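Local coordinates for allergen Bos d 2 (Bos taurus, PDB 4WFV), which probably carries pheromones as a secreted lipocalin and is a major allergen of cow dander, at residues A[17-23]-A[144-149]; A[83-89]-A[100-106]; A[58-63]-A[151-155]; A[11-16]-A[93-98]. All coordinates share one frame; numbering follows the deposited sequence. Where two conformers were deposited one is given.

Contact 1: residues A[17-23]-A[144-149]; sequences RIIYAAA and NIENLI
The Tyr20 ring, packed against Ile145 and Asn147, has CG2 of its own neighbour Ile19 over one face, toward the rim. At its edge, near the ring plane, come Glu146 O and a water that joins Tyr20 OH to Asn147 ND2. With CG anti to the carbonyl carbon (chi1 -64°), the ring swings toward Ile145, whose CG2 comes in obliquely 3.5 Å from Tyr20 CD1, and toward the Asn147 amide, turned 70° from it; Asn147 OD1 accepts from Lys150 N. The backbones run antiparallel. Glu146 N gives Ala21 O a nearly straight bond of 2.8 Å, returned by Ala21 N to Glu146 O at 3.0 Å. Ile19 O takes Leu148 N at 2.8 Å from above the carbonyl plane. Asn144 ND2 reaches Ala23 O at 2.9 Å, the oxygen in the Asn144 amide plane and the nitrogen in that of the Ala23 carbonyl. Leu148 sends CD2 to Ile18 CD1, 3.6 Å away. The short strand 146-147, after helix 125-137, pairs here with the first lipocalin barrel strand at the sheet's edge. Strand 17-23 lies between it and strand 110-118, where Ile19 and Tyr20 face Gly116 in a classic beta bulge; helix 125-137 touches Tyr20, Ala22 and Ile145.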
loop_
_atom_site.group_PDB
_atom_site.type_symbol
_atom_site.label_atom_id
_atom_site.label_comp_id
_atom_site.label_asym_id
_atom_site.label_seq_id
_atom_site.Cartn_x
_atom_site.Cartn_y
_atom_site.Cartn_z
ATOM N N ARG A 17 -4.745 6.721 -5.473
ATOM C CA ARG A 17 -4.501 7.508 -4.264
ATOM C C ARG A 17 -4.564 6.557 -3.083
ATOM O O ARG A 17 -5.355 5.619 -3.086
ATOM C CB ARG A 17 -5.575 8.584 -4.075
ATOM C CG ARG A 17 -5.611 9.647 -5.158
ATOM C CD ARG A 17 -6.642 10.733 -4.863
ATOM N NE ARG A 17 -6.813 11.612 -6.015
ATOM C CZ ARG A 17 -7.706 11.417 -6.977
ATOM N NH1 ARG A 17 -8.525 10.379 -6.919
ATOM N NH2 ARG A 17 -7.784 12.262 -7.997
ATOM N N ILE A 18 -3.758 6.800 -2.064
ATOM C CA ILE A 18 -3.893 6.008 -0.848
ATOM C C ILE A 18 -4.885 6.675 0.075
ATOM O O ILE A 18 -4.791 7.873 0.349
ATOM C CB ILE A 18 -2.541 5.761 -0.148
ATOM C CG1 ILE A 18 -2.710 4.796 1.030
ATOM C CG2 ILE A 18 -1.882 7.063 0.286
ATOM C CD1 ILE A 18 -1.401 4.116 1.413
ATOM N N ILE A 19 -5.867 5.901 0.526
ATOM C CA ILE A 19 -6.865 6.418 1.453
ATOM C C ILE A 19 -6.512 6.035 2.886
ATOM O O ILE A 19 -6.498 6.904 3.779
ATOM C CB ILE A 19 -8.278 5.907 1.114
ATOM C CG1 ILE A 19 -8.566 6.063 -0.384
ATOM C CG2 ILE A 19 -9.321 6.612 1.972
ATOM C CD1 ILE A 19 -8.417 7.497 -0.906
ATOM N N TYR A 20 -6.191 4.758 3.098
ATOM C CA TYR A 20 -5.903 4.262 4.437
ATOM C C TYR A 20 -4.635 3.431 4.466
ATOM O O TYR A 20 -4.219 2.834 3.470
ATOM C CB TYR A 20 -7.032 3.350 4.936
ATOM C CG TYR A 20 -8.368 4.030 5.105
ATOM C CD1 TYR A 20 -8.595 4.904 6.151
ATOM C CD2 TYR A 20 -9.418 3.762 4.229
ATOM C CE1 TYR A 20 -9.834 5.532 6.310
ATOM C CE2 TYR A 20 -10.647 4.390 4.365
ATOM C CZ TYR A 20 -10.853 5.256 5.414
ATOM O OH TYR A 20 -12.069 5.878 5.562
ATOM N N ALA A 21 -4.049 3.361 5.655
ATOM C CA ALA A 21 -3.039 2.350 5.948
ATOM C C ALA A 21 -3.324 1.829 7.340
ATOM O O ALA A 21 -3.958 2.511 8.144
ATOM C CB ALA A 21 -1.629 2.922 5.869
ATOM N N ALA A 22 -2.856 0.620 7.625
ATOM C CA ALA A 22 -3.027 0.034 8.953
ATOM C C ALA A 22 -1.838 -0.859 9.202
ATOM O O ALA A 22 -1.324 -1.471 8.276
ATOM C CB ALA A 22 -4.341 -0.778 9.030
ATOM N N ALA A 23 -1.387 -0.935 10.453
ATOM C CA ALA A 23 -0.207 -1.738 10.768
ATOM C C ALA A 23 -0.256 -2.197 12.202
ATOM O O ALA A 23 -0.871 -1.544 13.038
ATOM C CB ALA A 23 1.083 -0.918 10.534
ATOM N N ASN A 144 -5.552 0.468 14.457
ATOM C CA ASN A 144 -4.399 1.235 13.991
ATOM C C ASN A 144 -4.552 1.810 12.582
ATOM O O ASN A 144 -3.571 2.234 11.973
ATOM C CB ASN A 144 -3.116 0.406 14.082
ATOM C CG ASN A 144 -2.629 0.243 15.514
ATOM O OD1 ASN A 144 -3.150 0.878 16.435
ATOM N ND2 ASN A 144 -1.624 -0.605 15.707
ATOM N N ILE A 145 -5.776 1.859 12.073
ATOM C CA ILE A 145 -5.989 2.472 10.769
ATOM C C ILE A 145 -5.686 3.970 10.839
ATOM O O ILE A 145 -6.067 4.652 11.800
ATOM C CB ILE A 145 -7.430 2.272 10.262
ATOM C CG1 ILE A 145 -7.666 0.821 9.856
ATOM C CG2 ILE A 145 -7.699 3.194 9.072
ATOM C CD1 ILE A 145 -9.129 0.499 9.525
ATOM N N GLU A 146 -4.976 4.457 9.821
ATOM C CA GLU A 146 -4.676 5.878 9.630
ATOM C C GLU A 146 -5.342 6.299 8.328
ATOM O O GLU A 146 -5.271 5.572 7.336
ATOM C CB GLU A 146 -3.153 6.092 9.502
ATOM C CG GLU A 146 -2.333 5.814 10.768
ATOM C CD GLU A 146 -2.282 7.010 11.705
ATOM O OE1 GLU A 146 -2.027 8.137 11.232
ATOM O OE2 GLU A 146 -2.485 6.829 12.926
ATOM N N ASN A 147 -6.006 7.454 8.321
ATOM C CA ASN A 147 -6.483 8.012 7.062
ATOM C C ASN A 147 -5.376 8.871 6.471
ATOM O O ASN A 147 -5.057 9.938 6.990
ATOM C CB ASN A 147 -7.767 8.823 7.234
ATOM C CG ASN A 147 -8.292 9.363 5.911
ATOM O OD1 ASN A 147 -7.544 9.940 5.122
ATOM N ND2 ASN A 147 -9.583 9.158 5.653
ATOM N N LEU A 148 -4.750 8.364 5.425
ATOM C CA LEU A 148 -3.625 9.042 4.805
ATOM C C LEU A 148 -4.024 10.156 3.847
ATOM O O LEU A 148 -3.311 11.148 3.739
ATOM C CB LEU A 148 -2.743 8.036 4.061
ATOM C CG LEU A 148 -1.586 7.452 4.879
ATOM C CD1 LEU A 148 -2.094 6.778 6.156
ATOM C CD2 LEU A 148 -0.795 6.456 4.035
ATOM N N ILE A 149 -5.136 10.007 3.143
ATOM C CA ILE A 149 -5.469 11.049 2.182
ATOM C C ILE A 149 -5.712 12.391 2.879
ATOM O O ILE A 149 -5.400 13.449 2.318
ATOM C CB ILE A 149 -6.601 10.639 1.223
ATOM C CG1 ILE A 149 -6.769 11.734 0.162
ATOM C CG2 ILE A 149 -7.913 10.408 1.965
ATOM C CD1 ILE A 149 -7.549 11.301 -1.045
HETATM O O HOH W 1 -11.786 8.116 7.482
#

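Contact 2: residues A[83-89]-A[100-106]; sequences YGTNTLE and TYVENYD
Thr85, Thr87 and Glu89 face Tyr105, Glu103 and Tyr101 as antiparallel hydrogen-bonded pairs, the strands running 167° apart with axes 4.6 Å from each other at closest approach. Between them the non-hydrogen-bonded pairs Asn86-Asn104 and Leu88-Val102 turn their side chains to the other face. The two asparagines run alongside each other, their amide planes 40° apart. Asn104 spends both N-H groups in its own amide plane: ND2 donates to Asn86 OD1 at 2.8 Å and to Tyr83 O at 3.1 Å, each time meeting the acceptor from above its carbonyl plane. A water donates to Asn104 OD1 and Tyr83 O, and Asn86 ND2 goes to Leu80 O and Phe82 O. Next along this face, Leu88 CG sits 3.9 Å from Val102 CG2, and Leu88 CD2 meets Thr100 CG2. On the other face the chi1 of Thr87 (52°) brings OG1 to 3.6 Å from Glu103 CB and within bonding distance of two waters, one leading to Glu103 OE1 and one to Tyr101 O. Tyr101 OH donates to the anti lone pair of Glu103 OE2 at 2.6 Å and is hydrogen-bonded to Lys112 NZ. This hairpin of the lipocalin barrel therefore has one face with a buried amide pair and another where water and charge meet; Lys112 would polarise the phenol and probably strengthen its short bond to Glu103.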
loop_
_atom_site.group_PDB
_atom_site.type_symbol
_atom_site.label_atom_id
_atom_site.label_comp_id
_atom_site.label_asym_id
_atom_site.label_seq_id
_atom_site.Cartn_x
_atom_site.Cartn_y
_atom_site.Cartn_z
ATOM N N TYR A 83 13.291 0.972 3.276
ATOM C CA TYR A 83 13.338 0.987 4.736
ATOM C C TYR A 83 13.274 -0.427 5.298
ATOM O O TYR A 83 12.479 -0.736 6.181
ATOM C CB TYR A 83 12.237 1.874 5.321
ATOM C CG TYR A 83 12.490 3.364 5.177
ATOM C CD1 TYR A 83 13.553 3.974 5.824
ATOM C CD2 TYR A 83 11.630 4.165 4.431
ATOM C CE1 TYR A 83 13.773 5.344 5.704
ATOM C CE2 TYR A 83 11.839 5.526 4.314
ATOM C CZ TYR A 83 12.909 6.107 4.950
ATOM O OH TYR A 83 13.116 7.467 4.826
ATOM N N GLY A 84 14.154 -1.274 4.771
ATOM C CA GLY A 84 14.166 -2.679 5.110
ATOM C C GLY A 84 13.686 -3.496 3.929
ATOM O O GLY A 84 13.578 -3.006 2.804
ATOM N N THR A 85 13.398 -4.759 4.189
ATOM C CA THR A 85 12.987 -5.677 3.148
ATOM C C THR A 85 11.503 -5.945 3.275
ATOM O O THR A 85 11.004 -6.253 4.358
ATOM C CB THR A 85 13.779 -6.979 3.238
ATOM O OG1 THR A 85 15.174 -6.673 3.146
ATOM C CG2 THR A 85 13.399 -7.913 2.098
ATOM N N ASN A 86 10.806 -5.799 2.157
ATOM C CA ASN A 86 9.361 -5.910 2.122
ATOM C C ASN A 86 8.886 -7.000 1.196
ATOM O O ASN A 86 9.414 -7.167 0.100
ATOM C CB ASN A 86 8.771 -4.614 1.580
ATOM C CG ASN A 86 9.150 -3.413 2.399
ATOM O OD1 ASN A 86 8.525 -3.136 3.414
ATOM N ND2 ASN A 86 10.159 -2.674 1.950
ATOM N N THR A 87 7.846 -7.701 1.618
ATOM C CA THR A 87 6.989 -8.350 0.639
ATOM C C THR A 87 5.746 -7.499 0.518
ATOM O O THR A 87 5.282 -6.918 1.500
ATOM C CB THR A 87 6.616 -9.790 1.004
ATOM O OG1 THR A 87 6.081 -9.843 2.331
ATOM C CG2 THR A 87 7.846 -10.695 0.908
ATOM N N LEU A 88 5.241 -7.396 -0.703
ATOM C CA LEU A 88 4.020 -6.659 -0.986
ATOM C C LEU A 88 3.128 -7.541 -1.836
ATOM O O LEU A 88 3.507 -7.943 -2.933
ATOM C CB LEU A 88 4.334 -5.349 -1.723
ATOM C CG LEU A 88 3.156 -4.418 -2.038
ATOM C CD1 LEU A 88 3.632 -2.976 -2.118
ATOM C CD2 LEU A 88 2.421 -4.821 -3.311
ATOM N N GLU A 89 1.943 -7.832 -1.313
ATOM C CA GLU A 89 0.993 -8.696 -1.988
ATOM C C GLU A 89 -0.266 -7.916 -2.328
ATOM O O GLU A 89 -0.823 -7.232 -1.479
ATOM C CB GLU A 89 0.610 -9.870 -1.089
ATOM C CG GLU A 89 -0.317 -10.861 -1.781
ATOM C CD GLU A 89 -0.797 -11.970 -0.871
ATOM O OE1 GLU A 89 -0.403 -12.007 0.309
ATOM O OE2 GLU A 89 -1.580 -12.824 -1.342
ATOM N N THR A 100 -3.237 -3.684 -0.600
ATOM C CA THR A 100 -1.967 -4.390 -0.483
ATOM C C THR A 100 -1.804 -4.917 0.927
ATOM O O THR A 100 -2.347 -4.355 1.881
ATOM C CB THR A 100 -0.755 -3.482 -0.764
ATOM O OG1 THR A 100 -0.652 -2.490 0.269
ATOM C CG2 THR A 100 -0.877 -2.814 -2.121
ATOM N N TYR A 101 -1.049 -6.007 1.048
ATOM C CA TYR A 101 -0.613 -6.517 2.334
ATOM C C TYR A 101 0.904 -6.557 2.295
ATOM O O TYR A 101 1.494 -7.163 1.404
ATOM C CB TYR A 101 -1.184 -7.911 2.614
ATOM C CG TYR A 101 -0.578 -8.554 3.840
ATOM C CD1 TYR A 101 -0.826 -8.047 5.114
ATOM C CD2 TYR A 101 0.272 -9.648 3.727
ATOM C CE1 TYR A 101 -0.260 -8.621 6.242
ATOM C CE2 TYR A 101 0.848 -10.232 4.861
ATOM C CZ TYR A 101 0.574 -9.709 6.109
ATOM O OH TYR A 101 1.137 -10.269 7.233
ATOM N N VAL A 102 1.529 -5.880 3.247
ATOM C CA VAL A 102 2.973 -5.741 3.277
ATOM C C VAL A 102 3.521 -6.320 4.569
ATOM O O VAL A 102 2.972 -6.072 5.650
ATOM C CB VAL A 102 3.356 -4.253 3.186
ATOM C CG1 VAL A 102 4.841 -4.046 3.464
ATOM C CG2 VAL A 102 2.944 -3.682 1.829
ATOM N N GLU A 103 4.585 -7.109 4.453
ATOM C CA GLU A 103 5.380 -7.480 5.619
ATOM C C GLU A 103 6.740 -6.821 5.460
ATOM O O GLU A 103 7.469 -7.074 4.495
ATOM C CB GLU A 103 5.511 -9.005 5.768
ATOM C CG GLU A 103 4.175 -9.694 5.981
ATOM C CD GLU A 103 4.301 -11.137 6.430
ATOM O OE1 GLU A 103 5.412 -11.710 6.328
ATOM O OE2 GLU A 103 3.280 -11.698 6.883
ATOM N N ASN A 104 7.062 -5.939 6.395
ATOM C CA ASN A 104 8.334 -5.231 6.377
ATOM C C ASN A 104 9.219 -5.740 7.504
ATOM O O ASN A 104 8.755 -5.940 8.622
ATOM C CB ASN A 104 8.093 -3.726 6.538
ATOM C CG ASN A 104 9.366 -2.943 6.801
ATOM O OD1 ASN A 104 9.775 -2.772 7.954
ATOM N ND2 ASN A 104 9.985 -2.442 5.742
ATOM N N TYR A 105 10.487 -5.967 7.195
ATOM C CA TYR A 105 11.461 -6.334 8.211
ATOM C C TYR A 105 12.587 -5.321 8.174
ATOM O O TYR A 105 13.195 -5.091 7.123
ATOM C CB TYR A 105 12.002 -7.740 7.943
ATOM C CG TYR A 105 13.184 -8.147 8.801
ATOM C CD1 TYR A 105 13.055 -8.310 10.177
ATOM C CD2 TYR A 105 14.424 -8.396 8.222
ATOM C CE1 TYR A 105 14.149 -8.691 10.963
ATOM C CE2 TYR A 105 15.499 -8.777 8.987
ATOM C CZ TYR A 105 15.351 -8.922 10.349
ATOM O OH TYR A 105 16.440 -9.304 11.098
ATOM N N ASP A 106 12.865 -4.711 9.323
ATOM C CA ASP A 106 13.847 -3.636 9.393
ATOM C C ASP A 106 15.103 -4.042 10.160
ATOM O O ASP A 106 15.944 -3.191 10.450
ATOM C CB ASP A 106 13.221 -2.372 9.997
ATOM C CG ASP A 106 12.892 -2.519 11.467
ATOM O OD1 ASP A 106 13.168 -3.578 12.046
ATOM O OD2 ASP A 106 12.368 -1.552 12.046
HETATM O O HOH W 2 10.683 -0.098 8.238
HETATM O O HOH W 3 3.327 -9.428 1.849
HETATM O O HOH W 4 7.078 -11.868 3.846
#

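Contact 3: residues A[58-63]-A[151-155]; sequences KDQGTC and TDNCP
A disulfide ties the C-terminal tail to a beta hairpin here, a link found in many lipocalins. Cys63 SG and Cys154 SG are 2.1 Å apart, with a torsion of -81° about the S-S bond, close to the 90° or so that a relaxed disulfide prefers. Tyr56 of strand 50-59 touches both cysteines and Pro155, whose CD lies 4.2 Å from Cys63 CB. The hairpin joins strands 50-59 and 62-74 through a type I' turn from Asp59 to Thr62, and Lys58, on the strand entering that turn, makes the second link to the tail. The lysine is stretched out, its CE passing 4.0 Å from Cys154 SG, and this carries NZ beyond the disulfide to two oxygens. Lys58 NZ meets Thr151 O nearly along the line of the C=O bond at 3.0 Å, whereas Asn153 OD1, 2.8 Å from the same NZ, receives the ammonium from above its carbonyl plane. One charged group thus bonds to a backbone and a side-chain acceptor of the tail at once. Between these two acceptors the tail bends at Asp152, the centre of an inverse gamma turn. Asp152 OD1 accepts from Cys154 N at 3.2 Å to form an Asx turn, and its OD2 pairs with Arg40, whose NE also holds Pro155 O.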
loop_
_atom_site.group_PDB
_atom_site.type_symbol
_atom_site.label_atom_id
_atom_site.label_comp_id
_atom_site.label_asym_id
_atom_site.label_seq_id
_atom_site.Cartn_x
_atom_site.Cartn_y
_atom_site.Cartn_z
ATOM N N LYS A 58 7.242 11.983 2.838
ATOM C CA LYS A 58 7.571 13.272 3.451
ATOM C C LYS A 58 8.786 13.180 4.357
ATOM O O LYS A 58 8.868 12.300 5.211
ATOM C CB LYS A 58 6.402 13.820 4.261
ATOM C CG LYS A 58 5.216 14.282 3.457
ATOM C CD LYS A 58 4.291 15.065 4.371
ATOM C CE LYS A 58 2.873 15.068 3.872
ATOM N NZ LYS A 58 1.985 15.774 4.839
ATOM N N ASP A 59 9.716 14.111 4.181
ATOM C CA ASP A 59 10.861 14.218 5.075
ATOM C C ASP A 59 10.855 15.587 5.752
ATOM O O ASP A 59 11.133 16.602 5.117
ATOM C CB ASP A 59 12.161 13.999 4.299
ATOM C CG ASP A 59 13.378 13.935 5.204
ATOM O OD1 ASP A 59 13.547 14.838 6.049
ATOM O OD2 ASP A 59 14.164 12.973 5.072
ATOM N N GLN A 60 10.524 15.600 7.042
ATOM C CA GLN A 60 10.448 16.835 7.820
ATOM C C GLN A 60 9.498 17.848 7.185
ATOM O O GLN A 60 9.764 19.050 7.191
ATOM C CB GLN A 60 11.839 17.456 8.002
ATOM C CG GLN A 60 12.826 16.593 8.785
ATOM C CD GLN A 60 12.546 16.568 10.280
ATOM O OE1 GLN A 60 11.757 17.365 10.793
ATOM N NE2 GLN A 60 13.198 15.651 10.987
ATOM N N GLY A 61 8.389 17.359 6.638
ATOM C CA GLY A 61 7.389 18.230 6.047
ATOM C C GLY A 61 7.507 18.418 4.544
ATOM O O GLY A 61 6.587 18.930 3.907
ATOM N N THR A 62 8.633 18.001 3.975
ATOM C CA THR A 62 8.883 18.167 2.544
ATOM C C THR A 62 8.586 16.894 1.740
ATOM O O THR A 62 9.038 15.806 2.092
ATOM C CB THR A 62 10.333 18.608 2.283
ATOM O OG1 THR A 62 10.592 19.825 2.995
ATOM C CG2 THR A 62 10.563 18.834 0.796
ATOM N N CYS A 63 7.844 17.049 0.648
ATOM C CA CYS A 63 7.396 15.920 -0.166
ATOM C C CYS A 63 8.457 15.478 -1.173
ATOM O O CYS A 63 8.871 16.259 -2.028
ATOM C CB CYS A 63 6.103 16.284 -0.913
ATOM S SG CYS A 63 4.645 16.549 0.136
ATOM N N THR A 151 -4.034 13.720 5.113
ATOM C CA THR A 151 -2.774 14.435 5.333
ATOM C C THR A 151 -1.914 14.486 4.071
ATOM O O THR A 151 -0.743 14.881 4.121
ATOM C CB THR A 151 -1.945 13.818 6.497
ATOM O OG1 THR A 151 -1.468 12.521 6.116
ATOM C CG2 THR A 151 -2.789 13.708 7.773
ATOM N N ASP A 152 -2.500 14.104 2.932
ATOM C CA ASP A 152 -1.755 14.079 1.676
ATOM C C ASP A 152 -1.820 15.426 0.979
ATOM O O ASP A 152 -2.656 15.657 0.092
ATOM C CB ASP A 152 -2.287 12.986 0.752
ATOM C CG ASP A 152 -1.406 12.771 -0.468
ATOM O OD1 ASP A 152 -0.513 13.614 -0.716
ATOM O OD2 ASP A 152 -1.622 11.778 -1.189
ATOM N N ASN A 153 -0.922 16.307 1.402
ATOM C CA ASN A 153 -0.821 17.641 0.843
ATOM C C ASN A 153 0.347 17.714 -0.116
ATOM O O ASN A 153 0.859 18.795 -0.398
ATOM C CB ASN A 153 -0.700 18.692 1.957
ATOM C CG ASN A 153 0.547 18.518 2.803
ATOM O OD1 ASN A 153 1.225 17.496 2.746
ATOM N ND2 ASN A 153 0.857 19.535 3.593
ATOM N N CYS A 154 0.781 16.561 -0.618
ATOM C CA CYS A 154 1.797 16.547 -1.670
ATOM C C CYS A 154 1.165 16.805 -3.035
ATOM O O CYS A 154 -0.038 16.640 -3.199
ATOM C CB CYS A 154 2.557 15.220 -1.672
ATOM S SG CYS A 154 3.431 14.887 -0.096
ATOM N N PRO A 155 1.974 17.217 -4.018
ATOM C CA PRO A 155 1.401 17.554 -5.323
ATOM C C PRO A 155 0.615 16.382 -5.900
ATOM O O PRO A 155 1.027 15.232 -5.745
ATOM C CB PRO A 155 2.647 17.868 -6.168
ATOM C CG PRO A 155 3.650 18.347 -5.173
ATOM C CD PRO A 155 3.425 17.468 -3.966
#

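Contact 4: residues A[11-16]-A[93-98]; sequences KIPGEW and VSENML
Lys11 lays its side chain along the backbone of Ser94 on the way to Glu95. Lys11 CB touches Val93 CG2 at 3.8 Å and lies 3.9 Å from Ser94 O. Further along, Lys11 CD rests 3.7 Å from Ser94 C, and Lys11 CE comes within 4.1 Å of Glu95 OE2. The chain runs extended as far as CE and bends only at the last torsion (chi4 -44°), which turns Lys11 NZ onto Glu95 OE2 in a 2.9 Å salt bridge. The ammonium comes to the anti side of that oxygen, 29° out of the carboxylate plane, and the two side chains cross at about a right angle; Asp8 offers NZ a further, long and weak ion pair. The same turn also receives the indole of Trp16, in the Gly-Glu-Trp sequence that matches the Gly-X-Trp signature of lipocalins, just before the first barrel strand, 17-23. Leu98 CB sits over one face of its six-membered ring in a CH-pi contact, 3.7 Å from the centroid, while Leu98 CD1 meets CZ2 and CE2. Ser94 O and Met97 N lie at the ring edge, near its plane. Trp16 NE1 donates to Ile12 O at 2.8 Å, close to the ring plane, which helps fix the indole's rotation. Lys119 makes a cation-pi contact with this tryptophan, and Ile42 and Leu117 touch it as well. The turn joining strands 85-93 and 97-105 is closed by Ser94 N bonding to Met97 O, and Ser94 OG accepts from Asn96 N in an ST turn.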
loop_
_atom_site.group_PDB
_atom_site.type_symbol
_atom_site.label_atom_id
_atom_site.label_comp_id
_atom_site.label_asym_id
_atom_site.label_seq_id
_atom_site.Cartn_x
_atom_site.Cartn_y
_atom_site.Cartn_z
ATOM N N LYS A 11 -6.290 -4.815 -13.478
ATOM C CA LYS A 11 -6.834 -3.729 -12.662
ATOM C C LYS A 11 -5.776 -3.087 -11.759
ATOM O O LYS A 11 -6.051 -2.083 -11.097
ATOM C CB LYS A 11 -8.021 -4.219 -11.831
ATOM C CG LYS A 11 -9.138 -4.811 -12.691
ATOM C CD LYS A 11 -10.338 -5.236 -11.873
ATOM C CE LYS A 11 -11.385 -5.893 -12.759
ATOM N NZ LYS A 11 -11.573 -5.130 -14.021
ATOM N N ILE A 12 -4.569 -3.645 -11.746
ATOM C CA ILE A 12 -3.509 -3.118 -10.882
ATOM C C ILE A 12 -2.905 -1.792 -11.368
ATOM O O ILE A 12 -2.741 -0.867 -10.575
ATOM C CB ILE A 12 -2.406 -4.166 -10.627
ATOM C CG1 ILE A 12 -2.971 -5.349 -9.821
ATOM C CG2 ILE A 12 -1.198 -3.523 -9.926
ATOM C CD1 ILE A 12 -2.066 -6.565 -9.788
ATOM N N PRO A 13 -2.553 -1.689 -12.660
ATOM C CA PRO A 13 -1.951 -0.441 -13.137
ATOM C C PRO A 13 -2.930 0.713 -13.031
ATOM O O PRO A 13 -4.146 0.513 -13.122
ATOM C CB PRO A 13 -1.658 -0.729 -14.616
ATOM C CG PRO A 13 -1.588 -2.201 -14.718
ATOM C CD PRO A 13 -2.572 -2.724 -13.712
ATOM N N GLY A 14 -2.403 1.916 -12.836
ATOM C CA GLY A 14 -3.240 3.100 -12.848
ATOM C C GLY A 14 -2.812 4.169 -11.872
ATOM O O GLY A 14 -1.816 4.003 -11.151
ATOM N N GLU A 15 -3.586 5.254 -11.841
ATOM C CA GLU A 15 -3.330 6.415 -10.982
ATOM C C GLU A 15 -4.050 6.352 -9.633
ATOM O O GLU A 15 -5.103 6.965 -9.439
ATOM C CB GLU A 15 -3.770 7.695 -11.694
ATOM C CG GLU A 15 -3.215 7.850 -13.091
ATOM C CD GLU A 15 -1.764 8.256 -13.092
ATOM O OE1 GLU A 15 -1.342 8.944 -12.137
ATOM O OE2 GLU A 15 -1.045 7.891 -14.046
ATOM N N TRP A 16 -3.454 5.664 -8.679
ATOM C CA TRP A 16 -4.113 5.414 -7.405
ATOM C C TRP A 16 -3.801 6.490 -6.377
ATOM O O TRP A 16 -2.744 7.117 -6.420
ATOM C CB TRP A 16 -3.621 4.092 -6.842
ATOM C CG TRP A 16 -3.996 2.893 -7.655
ATOM C CD1 TRP A 16 -3.209 2.232 -8.552
ATOM C CD2 TRP A 16 -5.242 2.194 -7.615
ATOM N NE1 TRP A 16 -3.901 1.172 -9.095
ATOM C CE2 TRP A 16 -5.150 1.123 -8.530
ATOM C CE3 TRP A 16 -6.435 2.379 -6.907
ATOM C CZ2 TRP A 16 -6.205 0.237 -8.746
ATOM C CZ3 TRP A 16 -7.480 1.494 -7.121
ATOM C CH2 TRP A 16 -7.360 0.438 -8.039
ATOM N N VAL A 93 -8.323 -6.303 -5.661
ATOM C CA VAL A 93 -8.289 -5.243 -6.644
ATOM C C VAL A 93 -9.552 -5.250 -7.488
ATOM O O VAL A 93 -10.055 -6.301 -7.885
ATOM C CB VAL A 93 -6.988 -5.264 -7.495
ATOM C CG1 VAL A 93 -6.959 -6.476 -8.432
ATOM C CG2 VAL A 93 -6.864 -3.969 -8.263
ATOM N N SER A 94 -10.085 -4.056 -7.696
ATOM C CA SER A 94 -11.298 -3.862 -8.479
ATOM C C SER A 94 -11.087 -2.612 -9.309
ATOM O O SER A 94 -9.998 -2.033 -9.320
ATOM C CB SER A 94 -12.505 -3.675 -7.561
ATOM O OG SER A 94 -12.424 -2.441 -6.864
ATOM N N GLU A 95 -12.132 -2.186 -10.009
ATOM C CA GLU A 95 -12.032 -0.977 -10.808
ATOM C C GLU A 95 -11.691 0.248 -9.957
ATOM O O GLU A 95 -10.984 1.146 -10.417
ATOM C CB GLU A 95 -13.330 -0.744 -11.592
ATOM C CG GLU A 95 -13.484 -1.639 -12.817
ATOM C CD GLU A 95 -12.422 -1.371 -13.866
ATOM O OE1 GLU A 95 -11.943 -0.219 -13.950
ATOM O OE2 GLU A 95 -12.060 -2.311 -14.603
ATOM N N ASN A 96 -12.167 0.271 -8.713
ATOM C CA ASN A 96 -12.062 1.480 -7.897
ATOM C C ASN A 96 -11.212 1.377 -6.637
ATOM O O ASN A 96 -10.994 2.384 -5.958
ATOM C CB ASN A 96 -13.457 1.977 -7.511
ATOM C CG ASN A 96 -14.276 2.397 -8.715
ATOM O OD1 ASN A 96 -15.392 1.924 -8.914
ATOM N ND2 ASN A 96 -13.714 3.282 -9.535
ATOM N N MET A 97 -10.729 0.175 -6.334
ATOM C CA MET A 97 -10.105 -0.094 -5.044
ATOM C C MET A 97 -8.984 -1.117 -5.171
ATOM O O MET A 97 -9.086 -2.068 -5.956
ATOM C CB MET A 97 -11.190 -0.606 -4.103
ATOM C CG MET A 97 -10.748 -1.044 -2.759
ATOM S SD MET A 97 -12.174 -1.751 -1.881
ATOM C CE MET A 97 -11.350 -1.995 -0.315
ATOM N N LEU A 98 -7.912 -0.929 -4.407
ATOM C CA LEU A 98 -6.810 -1.875 -4.416
ATOM C C LEU A 98 -6.304 -1.981 -2.990
ATOM O O LEU A 98 -6.114 -0.960 -2.325
ATOM C CB LEU A 98 -5.687 -1.396 -5.351
ATOM C CG LEU A 98 -4.535 -2.375 -5.653
ATOM C CD1 LEU A 98 -3.813 -1.988 -6.948
ATOM C CD2 LEU A 98 -3.551 -2.460 -4.495
HETATM O O HOH W 5 -8.359 -0.648 -11.470
#

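In the fold
All four contacts reach one antiparallel sheet. Contacts 2 and 4 share strand 97-105 but lie on opposite sides of the chain's centre, their own centres about 20 Å apart: contact 2 is regular strand pairing, whereas contact 4 packs the N-terminal loop onto the hairpin turn with an indole and one salt bridge. Contact 1 adjoins contact 4 in sequence at residues 16 and 17 and carries the first strand on to the short last one. Contacts 1, 2 and 4 are partly buried, mixing apolar and polar groups. Contact 3, about 17 Å from the chain's centre, is a surface contact and relies on a covalent bond and a lysine rather than strand pairing.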